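Alpha-glucosidase ([Eubacterium] rectale, PDB 6PNR) probably hydrolyses alpha-linked sulfoquinovosides, the sulfonated sugar glycosides of sulfolipids, as a sulfoquinovosidase of glycoside hydrolase family 31. Local coordinates at residues G269-D274 with V437-A442; L453-D458 with F519-E524; D385-D390 with K421-A426. All coordinates share one frame; numbering follows the deposited sequence.

Interaction 1. Residues G269-D274 with V437-A442. With 9VH ([(3~{S},4~{R},5~{R})-4,5-bis(oxidanyl)piperidin-3-yl]methanesulfonic acid), chain C.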
loop_
_atom_site.group_PDB
_atom_site.type_symbol
_atom_site.label_atom_id
_atom_site.label_comp_id
_atom_site.label_asym_id
_atom_site.label_seq_id
_atom_site.Cartn_x
_atom_site.Cartn_y
_atom_site.Cartn_z
ATOM N N GLY A 269 3.082 -16.521 40.832
ATOM C CA GLY A 269 4.408 -16.801 40.320
ATOM C C GLY A 269 5.132 -15.531 39.931
ATOM O O GLY A 269 4.517 -14.489 39.676
ATOM N N ILE A 270 6.457 -15.633 39.894
ATOM C CA ILE A 270 7.320 -14.559 39.402
ATOM C C ILE A 270 7.856 -14.995 38.045
ATOM O O ILE A 270 8.443 -16.076 37.915
ATOM C CB ILE A 270 8.449 -14.241 40.400
ATOM C CG1 ILE A 270 9.321 -13.096 39.885
ATOM C CG2 ILE A 270 9.302 -15.485 40.701
ATOM C CD1 ILE A 270 10.481 -12.753 40.809
ATOM N N TRP A 271 7.612 -14.179 37.019
ATOM C CA TRP A 271 8.031 -14.470 35.653
ATOM C C TRP A 271 9.196 -13.543 35.330
ATOM O O TRP A 271 8.996 -12.335 35.155
ATOM C CB TRP A 271 6.873 -14.274 34.663
ATOM C CG TRP A 271 7.317 -14.303 33.244
ATOM C CD1 TRP A 271 8.016 -15.299 32.620
ATOM C CD2 TRP A 271 7.103 -13.286 32.264
ATOM N NE1 TRP A 271 8.250 -14.959 31.306
ATOM C CE2 TRP A 271 7.703 -13.725 31.066
ATOM C CE3 TRP A 271 6.468 -12.037 32.288
ATOM C CZ2 TRP A 271 7.693 -12.959 29.901
ATOM C CZ3 TRP A 271 6.460 -11.276 31.123
ATOM C CH2 TRP A 271 7.070 -11.738 29.954
ATOM N N CYS A 272 10.418 -14.094 35.290
ATOM C CA CYS A 272 11.620 -13.323 34.967
ATOM C C CYS A 272 12.082 -13.731 33.581
ATOM O O CYS A 272 12.811 -14.715 33.430
ATOM C CB CYS A 272 12.734 -13.547 35.986
ATOM S SG CYS A 272 12.319 -13.028 37.640
ATOM N N GLN A 273 11.689 -12.957 32.566
ATOM C CA GLN A 273 12.093 -13.324 31.215
ATOM C C GLN A 273 13.594 -13.204 31.007
ATOM O O GLN A 273 14.132 -13.852 30.103
ATOM C CB GLN A 273 11.354 -12.474 30.174
ATOM C CG GLN A 273 11.676 -10.984 30.200
ATOM C CD GLN A 273 11.186 -10.274 28.931
ATOM O OE1 GLN A 273 10.413 -10.837 28.147
ATOM N NE2 GLN A 273 11.632 -9.046 28.728
ATOM N N ASP A 274 14.285 -12.397 31.818
ATOM C CA ASP A 274 15.739 -12.278 31.729
ATOM C C ASP A 274 16.457 -13.292 32.621
ATOM O O ASP A 274 17.630 -13.090 32.960
ATOM C CB ASP A 274 16.192 -10.848 32.065
ATOM C CG ASP A 274 15.988 -10.484 33.533
ATOM O OD1 ASP A 274 15.282 -11.228 34.247
ATOM O OD2 ASP A 274 16.534 -9.447 33.985
ATOM N N VAL A 437 3.088 -24.923 32.728
ATOM C CA VAL A 437 2.386 -24.317 31.604
ATOM C C VAL A 437 3.328 -23.386 30.859
ATOM O O VAL A 437 4.045 -22.591 31.477
ATOM C CB VAL A 437 1.111 -23.575 32.065
ATOM C CG1 VAL A 437 1.421 -22.548 33.153
ATOM C CG2 VAL A 437 0.403 -22.938 30.867
ATOM N N TYR A 438 3.343 -23.496 29.531
ATOM C CA TYR A 438 4.050 -22.537 28.697
ATOM C C TYR A 438 3.018 -21.774 27.879
ATOM O O TYR A 438 1.909 -22.259 27.638
ATOM C CB TYR A 438 5.097 -23.207 27.782
ATOM C CG TYR A 438 4.541 -24.382 27.009
ATOM C CD1 TYR A 438 4.513 -25.652 27.568
ATOM C CD2 TYR A 438 4.022 -24.215 25.730
ATOM C CE1 TYR A 438 3.978 -26.735 26.873
ATOM C CE2 TYR A 438 3.472 -25.285 25.027
ATOM C CZ TYR A 438 3.458 -26.543 25.605
ATOM O OH TYR A 438 2.917 -27.609 24.919
ATOM N N PHE A 439 3.354 -20.559 27.484
ATOM C CA PHE A 439 2.406 -19.788 26.690
ATOM C C PHE A 439 3.078 -19.286 25.427
ATOM O O PHE A 439 4.229 -18.843 25.459
ATOM C CB PHE A 439 1.771 -18.630 27.501
ATOM C CG PHE A 439 2.701 -17.974 28.496
ATOM C CD1 PHE A 439 2.946 -18.552 29.736
ATOM C CD2 PHE A 439 3.292 -16.744 28.204
ATOM C CE1 PHE A 439 3.784 -17.932 30.655
ATOM C CE2 PHE A 439 4.136 -16.117 29.119
ATOM C CZ PHE A 439 4.384 -16.699 30.329
ATOM N N MET A 440 2.358 -19.391 24.311
ATOM C CA MET A 440 2.869 -19.056 22.991
ATOM C C MET A 440 2.034 -17.949 22.361
ATOM O O MET A 440 0.830 -17.834 22.609
ATOM C CB MET A 440 2.860 -20.288 22.083
ATOM C CG MET A 440 3.456 -21.538 22.734
ATOM S SD MET A 440 3.557 -22.901 21.572
ATOM C CE MET A 440 4.721 -22.266 20.363
ATOM N N ARG A 441 2.681 -17.129 21.537
ATOM C CA ARG A 441 1.964 -16.137 20.749
ATOM C C ARG A 441 1.776 -16.560 19.294
ATOM O O ARG A 441 0.820 -16.122 18.656
ATOM C CB ARG A 441 2.702 -14.789 20.788
ATOM C CG ARG A 441 4.060 -14.802 20.098
ATOM C CD ARG A 441 4.759 -13.425 20.114
ATOM N NE ARG A 441 5.845 -13.373 19.138
ATOM C CZ ARG A 441 6.652 -12.324 18.952
ATOM N NH1 ARG A 441 6.499 -11.217 19.671
ATOM N NH2 ARG A 441 7.603 -12.378 18.029
ATOM N N ALA A 442 2.657 -17.399 18.750
ATOM C CA ALA A 442 2.512 -17.894 17.390
ATOM C C ALA A 442 1.820 -19.255 17.380
ATOM O O ALA A 442 1.817 -19.989 18.373
ATOM C CB ALA A 442 3.870 -18.001 16.696
HETATM O O1 9VH C . 13.100 -8.674 23.679
HETATM S S1 9VH C . 13.106 -10.107 23.439
HETATM O O2 9VH C . 12.865 -10.380 22.043
HETATM O O3 9VH C . 14.294 -10.723 23.977
HETATM C C1 9VH C . 11.727 -10.723 24.365
HETATM C C2 9VH C . 10.358 -10.237 23.870
HETATM C C3 9VH C . 10.028 -10.985 22.587
HETATM N N1 9VH C . 8.653 -10.902 22.095
HETATM C C4 9VH C . 7.671 -11.209 23.135
HETATM C C5 9VH C . 7.880 -10.299 24.335
HETATM O O4 9VH C . 6.900 -10.626 25.317
HETATM C C6 9VH C . 9.274 -10.504 24.913
HETATM O O5 9VH C . 9.472 -9.663 26.047
#

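Interaction 2. Residues L453-D458 with F519-E524. With 9VH ([(3~{S},4~{R},5~{R})-4,5-bis(oxidanyl)piperidin-3-yl]methanesulfonic acid), chain C.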
loop_
_atom_site.group_PDB
_atom_site.type_symbol
_atom_site.label_atom_id
_atom_site.label_comp_id
_atom_site.label_asym_id
_atom_site.label_seq_id
_atom_site.Cartn_x
_atom_site.Cartn_y
_atom_site.Cartn_z
ATOM N N LEU A 453 -1.279 -22.834 26.416
ATOM C CA LEU A 453 -1.880 -21.537 26.702
ATOM C C LEU A 453 -1.410 -20.516 25.670
ATOM O O LEU A 453 -0.205 -20.383 25.441
ATOM C CB LEU A 453 -1.516 -21.069 28.121
ATOM C CG LEU A 453 -1.917 -19.641 28.536
ATOM C CD1 LEU A 453 -3.439 -19.485 28.618
ATOM C CD2 LEU A 453 -1.296 -19.263 29.867
ATOM N N LEU A 454 -2.341 -19.809 25.031
ATOM C CA LEU A 454 -2.000 -18.704 24.144
ATOM C C LEU A 454 -1.826 -17.422 24.949
ATOM O O LEU A 454 -2.350 -17.289 26.056
ATOM C CB LEU A 454 -3.097 -18.472 23.098
ATOM C CG LEU A 454 -3.119 -19.201 21.760
ATOM C CD1 LEU A 454 -4.211 -18.573 20.893
ATOM C CD2 LEU A 454 -1.779 -19.105 21.076
ATOM N N TRP A 455 -1.084 -16.469 24.376
ATOM C CA TRP A 455 -1.262 -15.074 24.756
ATOM C C TRP A 455 -1.297 -14.252 23.475
ATOM O O TRP A 455 -0.817 -14.682 22.420
ATOM C CB TRP A 455 -0.202 -14.582 25.779
ATOM C CG TRP A 455 0.971 -13.757 25.281
ATOM C CD1 TRP A 455 1.080 -12.389 25.285
ATOM C CD2 TRP A 455 2.226 -14.256 24.788
ATOM N NE1 TRP A 455 2.308 -12.013 24.799
ATOM C CE2 TRP A 455 3.031 -13.136 24.484
ATOM C CE3 TRP A 455 2.746 -15.544 24.575
ATOM C CZ2 TRP A 455 4.323 -13.261 23.959
ATOM C CZ3 TRP A 455 4.022 -15.671 24.062
ATOM C CH2 TRP A 455 4.800 -14.530 23.752
ATOM N N ALA A 456 -1.934 -13.083 23.562
ATOM C CA ALA A 456 -2.213 -12.250 22.394
ATOM C C ALA A 456 -0.962 -11.588 21.803
ATOM O O ALA A 456 -1.123 -10.702 20.954
ATOM C CB ALA A 456 -3.259 -11.183 22.750
ATOM N N GLY A 457 0.261 -11.944 22.178
ATOM C CA GLY A 457 1.414 -11.341 21.534
ATOM C C GLY A 457 1.616 -9.917 22.018
ATOM O O GLY A 457 1.089 -9.512 23.062
ATOM N N ASP A 458 2.383 -9.150 21.240
ATOM C CA ASP A 458 2.729 -7.775 21.590
ATOM C C ASP A 458 1.616 -6.818 21.170
ATOM O O ASP A 458 1.347 -6.669 19.974
ATOM C CB ASP A 458 4.014 -7.340 20.882
ATOM C CG ASP A 458 5.225 -8.195 21.217
ATOM O OD1 ASP A 458 5.152 -9.060 22.117
ATOM O OD2 ASP A 458 6.274 -7.955 20.569
ATOM N N PHE A 519 -5.710 -16.271 33.236
ATOM C CA PHE A 519 -4.291 -16.186 33.599
ATOM C C PHE A 519 -3.871 -14.716 33.618
ATOM O O PHE A 519 -3.848 -14.078 32.562
ATOM C CB PHE A 519 -3.488 -16.993 32.576
ATOM C CG PHE A 519 -2.038 -17.251 32.926
ATOM C CD1 PHE A 519 -1.673 -18.298 33.764
ATOM C CD2 PHE A 519 -1.024 -16.511 32.311
ATOM C CE1 PHE A 519 -0.330 -18.565 34.035
ATOM C CE2 PHE A 519 0.316 -16.768 32.578
ATOM C CZ PHE A 519 0.662 -17.804 33.437
ATOM N N MET A 520 -3.552 -14.181 34.807
ATOM C CA MET A 520 -3.182 -12.774 34.995
ATOM C C MET A 520 -1.659 -12.619 35.029
ATOM O O MET A 520 -1.008 -13.091 35.971
ATOM C CB MET A 520 -3.765 -12.213 36.295
ATOM C CG MET A 520 -5.266 -11.996 36.294
ATOM S SD MET A 520 -5.827 -11.068 37.739
ATOM C CE MET A 520 -5.428 -9.361 37.265
ATOM N N ARG A 521 -1.098 -11.915 34.035
ATOM C CA ARG A 521 0.348 -11.737 33.937
ATOM C C ARG A 521 0.699 -10.311 33.512
ATOM O O ARG A 521 0.124 -9.787 32.553
ATOM C CB ARG A 521 0.953 -12.748 32.947
ATOM C CG ARG A 521 2.474 -12.662 32.817
ATOM C CD ARG A 521 2.999 -13.677 31.778
ATOM N NE ARG A 521 2.298 -13.579 30.489
ATOM C CZ ARG A 521 2.493 -12.599 29.612
ATOM N NH1 ARG A 521 3.360 -11.631 29.892
ATOM N NH2 ARG A 521 1.829 -12.581 28.456
ATOM N N THR A 522 1.648 -9.685 34.223
ATOM C CA THR A 522 2.124 -8.354 33.863
ATOM C C THR A 522 3.387 -8.478 33.010
ATOM O O THR A 522 3.930 -9.565 32.796
ATOM C CB THR A 522 2.395 -7.487 35.110
ATOM O OG1 THR A 522 3.542 -7.984 35.814
ATOM C CG2 THR A 522 1.190 -7.449 36.045
ATOM N N HIS A 523 3.872 -7.343 32.517
ATOM C CA HIS A 523 5.049 -7.350 31.656
ATOM C C HIS A 523 5.682 -5.973 31.742
ATOM O O HIS A 523 4.974 -4.970 31.633
ATOM C CB HIS A 523 4.647 -7.687 30.206
ATOM C CG HIS A 523 5.781 -8.106 29.319
ATOM N ND1 HIS A 523 7.068 -7.631 29.468
ATOM C CD2 HIS A 523 5.808 -8.936 28.245
ATOM C CE1 HIS A 523 7.843 -8.164 28.538
ATOM N NE2 HIS A 523 7.104 -8.959 27.781
ATOM N N GLU A 524 6.998 -5.918 31.947
ATOM C CA GLU A 524 7.643 -4.605 31.983
ATOM C C GLU A 524 7.653 -3.930 30.609
ATOM O O GLU A 524 7.768 -2.698 30.538
ATOM C CB GLU A 524 9.070 -4.724 32.551
ATOM C CG GLU A 524 9.090 -4.954 34.065
ATOM C CD GLU A 524 10.485 -4.956 34.675
ATOM O OE1 GLU A 524 11.468 -4.963 33.915
ATOM O OE2 GLU A 524 10.592 -4.946 35.930
HETATM O O1 9VH C . 13.100 -8.674 23.679
HETATM S S1 9VH C . 13.106 -10.107 23.439
HETATM O O2 9VH C . 12.865 -10.380 22.043
HETATM O O3 9VH C . 14.294 -10.723 23.977
HETATM C C1 9VH C . 11.727 -10.723 24.365
HETATM C C2 9VH C . 10.358 -10.237 23.870
HETATM C C3 9VH C . 10.028 -10.985 22.587
HETATM N N1 9VH C . 8.653 -10.902 22.095
HETATM C C4 9VH C . 7.671 -11.209 23.135
HETATM C C5 9VH C . 7.880 -10.299 24.335
HETATM O O4 9VH C . 6.900 -10.626 25.317
HETATM C C6 9VH C . 9.274 -10.504 24.913
HETATM O O5 9VH C . 9.472 -9.663 26.047
#

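Interaction 3. Residues D385-D390 with K421-A426. With 9VH ([(3~{S},4~{R},5~{R})-4,5-bis(oxidanyl)piperidin-3-yl]methanesulfonic acid), chain C.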
loop_
_atom_site.group_PDB
_atom_site.type_symbol
_atom_site.label_atom_id
_atom_site.label_comp_id
_atom_site.label_asym_id
_atom_site.label_seq_id
_atom_site.Cartn_x
_atom_site.Cartn_y
_atom_site.Cartn_z
ATOM N N ASP A 385 8.599 -23.788 36.550
ATOM C CA ASP A 385 7.283 -24.399 36.396
ATOM C C ASP A 385 6.445 -23.782 35.279
ATOM O O ASP A 385 5.289 -24.169 35.093
ATOM C CB ASP A 385 6.534 -24.325 37.719
ATOM C CG ASP A 385 7.055 -25.339 38.723
ATOM O OD1 ASP A 385 7.243 -26.509 38.322
ATOM O OD2 ASP A 385 7.304 -24.963 39.892
ATOM N N GLY A 386 6.997 -22.855 34.520
ATOM C CA GLY A 386 6.268 -22.316 33.387
ATOM C C GLY A 386 7.179 -21.366 32.657
ATOM O O GLY A 386 8.232 -20.977 33.166
ATOM N N TRP A 387 6.777 -21.011 31.438
ATOM C CA TRP A 387 7.628 -20.110 30.679
ATOM C C TRP A 387 6.886 -19.547 29.474
ATOM O O TRP A 387 5.933 -20.141 28.961
ATOM C CB TRP A 387 8.920 -20.798 30.212
ATOM C CG TRP A 387 8.738 -22.033 29.349
ATOM C CD1 TRP A 387 8.699 -22.090 27.992
ATOM C CD2 TRP A 387 8.647 -23.387 29.807
ATOM N NE1 TRP A 387 8.572 -23.400 27.573
ATOM C CE2 TRP A 387 8.546 -24.212 28.670
ATOM C CE3 TRP A 387 8.659 -23.978 31.066
ATOM C CZ2 TRP A 387 8.421 -25.596 28.759
ATOM C CZ3 TRP A 387 8.531 -25.358 31.152
ATOM C CH2 TRP A 387 8.422 -26.147 30.002
ATOM N N MET A 388 7.348 -18.384 29.036
ATOM C CA MET A 388 6.981 -17.875 27.723
ATOM C C MET A 388 7.727 -18.676 26.667
ATOM O O MET A 388 8.957 -18.790 26.727
ATOM C CB MET A 388 7.324 -16.392 27.617
ATOM C CG MET A 388 6.971 -15.776 26.260
ATOM S SD MET A 388 7.262 -13.983 26.183
ATOM C CE MET A 388 5.838 -13.359 27.062
ATOM N N ALA A 389 6.990 -19.266 25.726
ATOM C CA ALA A 389 7.582 -20.014 24.615
ATOM C C ALA A 389 7.331 -19.189 23.357
ATOM O O ALA A 389 6.298 -19.320 22.696
ATOM C CB ALA A 389 6.993 -21.425 24.513
ATOM N N ASP A 390 8.310 -18.362 23.014
ATOM C CA ASP A 390 8.113 -17.185 22.195
ATOM C C ASP A 390 8.474 -17.457 20.737
ATOM O O ASP A 390 9.070 -18.477 20.388
ATOM C CB ASP A 390 8.969 -16.055 22.768
ATOM C CG ASP A 390 8.573 -14.692 22.272
ATOM O OD1 ASP A 390 7.515 -14.516 21.617
ATOM O OD2 ASP A 390 9.351 -13.779 22.561
ATOM N N LYS A 421 5.070 -28.266 19.392
ATOM C CA LYS A 421 5.284 -29.694 19.622
ATOM C C LYS A 421 6.550 -29.946 20.436
ATOM O O LYS A 421 6.587 -30.840 21.287
ATOM C CB LYS A 421 5.371 -30.408 18.276
ATOM C CG LYS A 421 5.201 -31.908 18.327
ATOM C CD LYS A 421 5.138 -32.473 16.911
ATOM C CE LYS A 421 4.578 -33.887 16.912
ATOM N NZ LYS A 421 4.411 -34.396 15.518
ATOM N N CYS A 422 7.606 -29.186 20.166
ATOM C CA CYS A 422 8.829 -29.308 20.950
ATOM C C CYS A 422 8.556 -29.094 22.433
ATOM O O CYS A 422 8.989 -29.885 23.277
ATOM C CB CYS A 422 9.863 -28.308 20.443
ATOM S SG CYS A 422 11.490 -28.588 21.135
ATOM N N ASN A 423 7.831 -28.021 22.765
ATOM C CA ASN A 423 7.513 -27.719 24.156
ATOM C C ASN A 423 6.579 -28.761 24.743
ATOM O O ASN A 423 6.750 -29.184 25.891
ATOM C CB ASN A 423 6.882 -26.333 24.264
ATOM C CG ASN A 423 7.912 -25.221 24.118
ATOM O OD1 ASN A 423 8.519 -24.786 25.099
ATOM N ND2 ASN A 423 8.135 -24.789 22.891
ATOM N N TYR A 424 5.587 -29.181 23.964
ATOM C CA TYR A 424 4.615 -30.146 24.451
ATOM C C TYR A 424 5.297 -31.456 24.829
ATOM O O TYR A 424 5.034 -32.025 25.892
ATOM C CB TYR A 424 3.537 -30.365 23.379
ATOM C CG TYR A 424 2.468 -31.377 23.757
ATOM C CD1 TYR A 424 1.359 -31.001 24.501
ATOM C CD2 TYR A 424 2.555 -32.703 23.343
ATOM C CE1 TYR A 424 0.372 -31.921 24.840
ATOM C CE2 TYR A 424 1.565 -33.631 23.681
ATOM C CZ TYR A 424 0.484 -33.230 24.429
ATOM O OH TYR A 424 -0.505 -34.135 24.771
ATOM N N GLU A 425 6.204 -31.933 23.979
ATOM C CA GLU A 425 6.836 -33.218 24.249
ATOM C C GLU A 425 7.802 -33.125 25.425
ATOM O O GLU A 425 7.840 -34.029 26.273
ATOM C CB GLU A 425 7.506 -33.738 22.976
ATOM C CG GLU A 425 6.435 -34.135 21.946
ATOM C CD GLU A 425 6.967 -34.805 20.685
ATOM O OE1 GLU A 425 8.199 -34.969 20.524
ATOM O OE2 GLU A 425 6.123 -35.175 19.840
ATOM N N ALA A 426 8.543 -32.016 25.540
ATOM C CA ALA A 426 9.366 -31.806 26.733
ATOM C C ALA A 426 8.536 -31.928 28.006
ATOM O O ALA A 426 8.929 -32.616 28.960
ATOM C CB ALA A 426 10.062 -30.440 26.677
HETATM O O1 9VH C . 13.100 -8.674 23.679
HETATM S S1 9VH C . 13.106 -10.107 23.439
HETATM O O2 9VH C . 12.865 -10.380 22.043
HETATM O O3 9VH C . 14.294 -10.723 23.977
HETATM C C1 9VH C . 11.727 -10.723 24.365
HETATM C C2 9VH C . 10.358 -10.237 23.870
HETATM C C3 9VH C . 10.028 -10.985 22.587
HETATM N N1 9VH C . 8.653 -10.902 22.095
HETATM C C4 9VH C . 7.671 -11.209 23.135
HETATM C C5 9VH C . 7.880 -10.299 24.335
HETATM O O4 9VH C . 6.900 -10.626 25.317
HETATM C C6 9VH C . 9.274 -10.504 24.913
HETATM O O5 9VH C . 9.472 -9.663 26.047
#

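Interaction 1. Residues G269-D274 with V437-A442
Trp-271 and Phe-439 meet in a T-shaped (edge-to-face) pair, the Phe-439 edge directed at the face of the indole. The Phe-439 atom CZ stands over that face, 4.4 Å from Trp-271 NE1, and the phenyl centroid lies 5.8 Å from that of the five-membered ring with the planes turned 69° apart. With the Trp-271 side chain running anti to its main-chain nitrogen (chi1 169°), the indole reaches across toward the other strand. Beyond the rings the two segments part and approach the aza-sugar inhibitor separately. Gln-273 OE1 accepts a hydrogen bond from the inhibitor hydroxyl O5 at 2.6 Å, the side chain being extended beyond CG. Arg-441, also extended, brings NH1 to 3.3 Å from the ring nitrogen N1 of the inhibitor, an approach neither over the guanidinium face nor at its edge.

A second shell fixes these groups. The amide nitrogen NE2 of Gln-273 bonds to Gln-247, which should decide which end of the amide faces the ligand. With an alanine here, the inhibitor hydroxyl O5 would probably lose its acceptor and Gln-247 its amide partner. Arg-441 is salt-bridged through NE to Glu-393 and makes a cation-pi contact with Phe-391. The indole N-H of Trp-271 is taken by the carbonyl oxygen of Gly-317, while Arg-521 and His-523 also pack on the Trp-271 ring system, and Phe-439 has His-488 as a further edge-to-face partner.

Strands 267-271 and 437-439 are separated in their parallel sheet by strands 314-319 and 386-389, so the aromatic pair spans the barrel interior. Such packing inside the strands, with pocket residues toward their C-terminal side, is typical of the TIM barrel of family 31 glycosidases.

Interaction 2. Residues L453-D458 with F519-E524
Arg-521 reaches Trp-455 with one guanidinium nitrogen, in a cation-pi contact over the indole face. Its NH2 lies 3.3 Å from Trp-455 CD1, while CZ stands 4.8 Å from the centroid of the five-membered ring, 16° off the normal. The guanidinium is almost perpendicular to the indole (83°) and turns an edge to it; the bend in the arginine chain at chi3 (52°) sets that pose. NH2 is also salt-bridged to Asp-490, and NE bonds to His-488, so two further partners, besides the ring, hold the guanidinium in place.

Apolar packing joins the beginnings of the segments: Leu-453 CD2 sits over the Phe-519 face, 3.8 Å from the ring centroid, as a CH-pi contact. Both segments belong to the TIM barrel, where the short, weakly bonded strand 521-522 runs parallel to 490-491, and the backbone bond of Met-520 to Ile-243 is consistent with closure of the barrel beside strand 242-245.

The hydrogen bonds to the inhibitor come from His-523. Its NE2 lies 3.0 Å from each of the inhibitor hydroxyls O4 and O5, bonded to both and donating to O5; O4 lies in the imidazole plane. Asp-458 OD1 only packs against the inhibitor carbon C4, at 3.5 Å.

Interaction 3. Residues D385-D390 with K421-A426
Trp-387 and Asn-423 form the tight part of this contact, a single hydrogen bond from strand to helix. The indole NE1 donates to Asn-423 OD1 at 2.8 Å with an N-H...O angle of 162°. The oxygen lies practically in the indole plane, at the ring edge, whereas the donor is tilted 26° from the amide's carbonyl plane. Asn-423 CG is anti to its carbonyl carbon (chi1 -75°), a setting that turns the amide toward the strand. Its other end is occupied too: ND2 bonds to the backbone oxygen of Trp-419, one turn earlier in the helix, so both amide atoms are satisfied and its rotation is fixed. The methyl group of Ala-389 packs against the same amide, CB lying 3.7 Å from Asn-423 OD1.

Strand 386-389, helix 408-429 and strand 437-439 make a beta-alpha-beta crossover of the TIM barrel, and this contact seats helix 408-429 on the outer side of strand 386-389. Packing slackens away from the amide. Ala-426, one turn on, comes no closer than 5.5 Å to the strand segment, and Lys-421 and Glu-425 lie on the partly exposed side of the helix, where Glu-425 is salt-bridged to Lys-372.

On the barrel's inner side the alternate residues belong to the ligand pocket. Met-388 brings CE to 3.4 Å from the inhibitor hydroxyl O4, and Asp-390 OD2 is hydrogen-bonded to Tyr-318.

How the interactions relate
All three contacts lie in the TIM-barrel domain and gather round the same inhibitor. Along the chain, the span from 269-274 to 437-442 encloses interaction 3, and interaction 2 follows afterwards. The centre of interaction 1 is about 8 Å from that of interaction 2 and about 9 Å from that of interaction 3, while those two lie about 15 Å apart. Segment 437-442 is the common element: Phe-439 probably bonds through its backbone to Trp-387 and Ala-389, and Met-440 to Leu-453 and Trp-455. Between interactions 2 and 3, Trp-455 packs on Met-388 and Asp-390. Barrel strands and the loops that follow them thus line one pocket, while helix 408-429 backs strand 386-389 from outside.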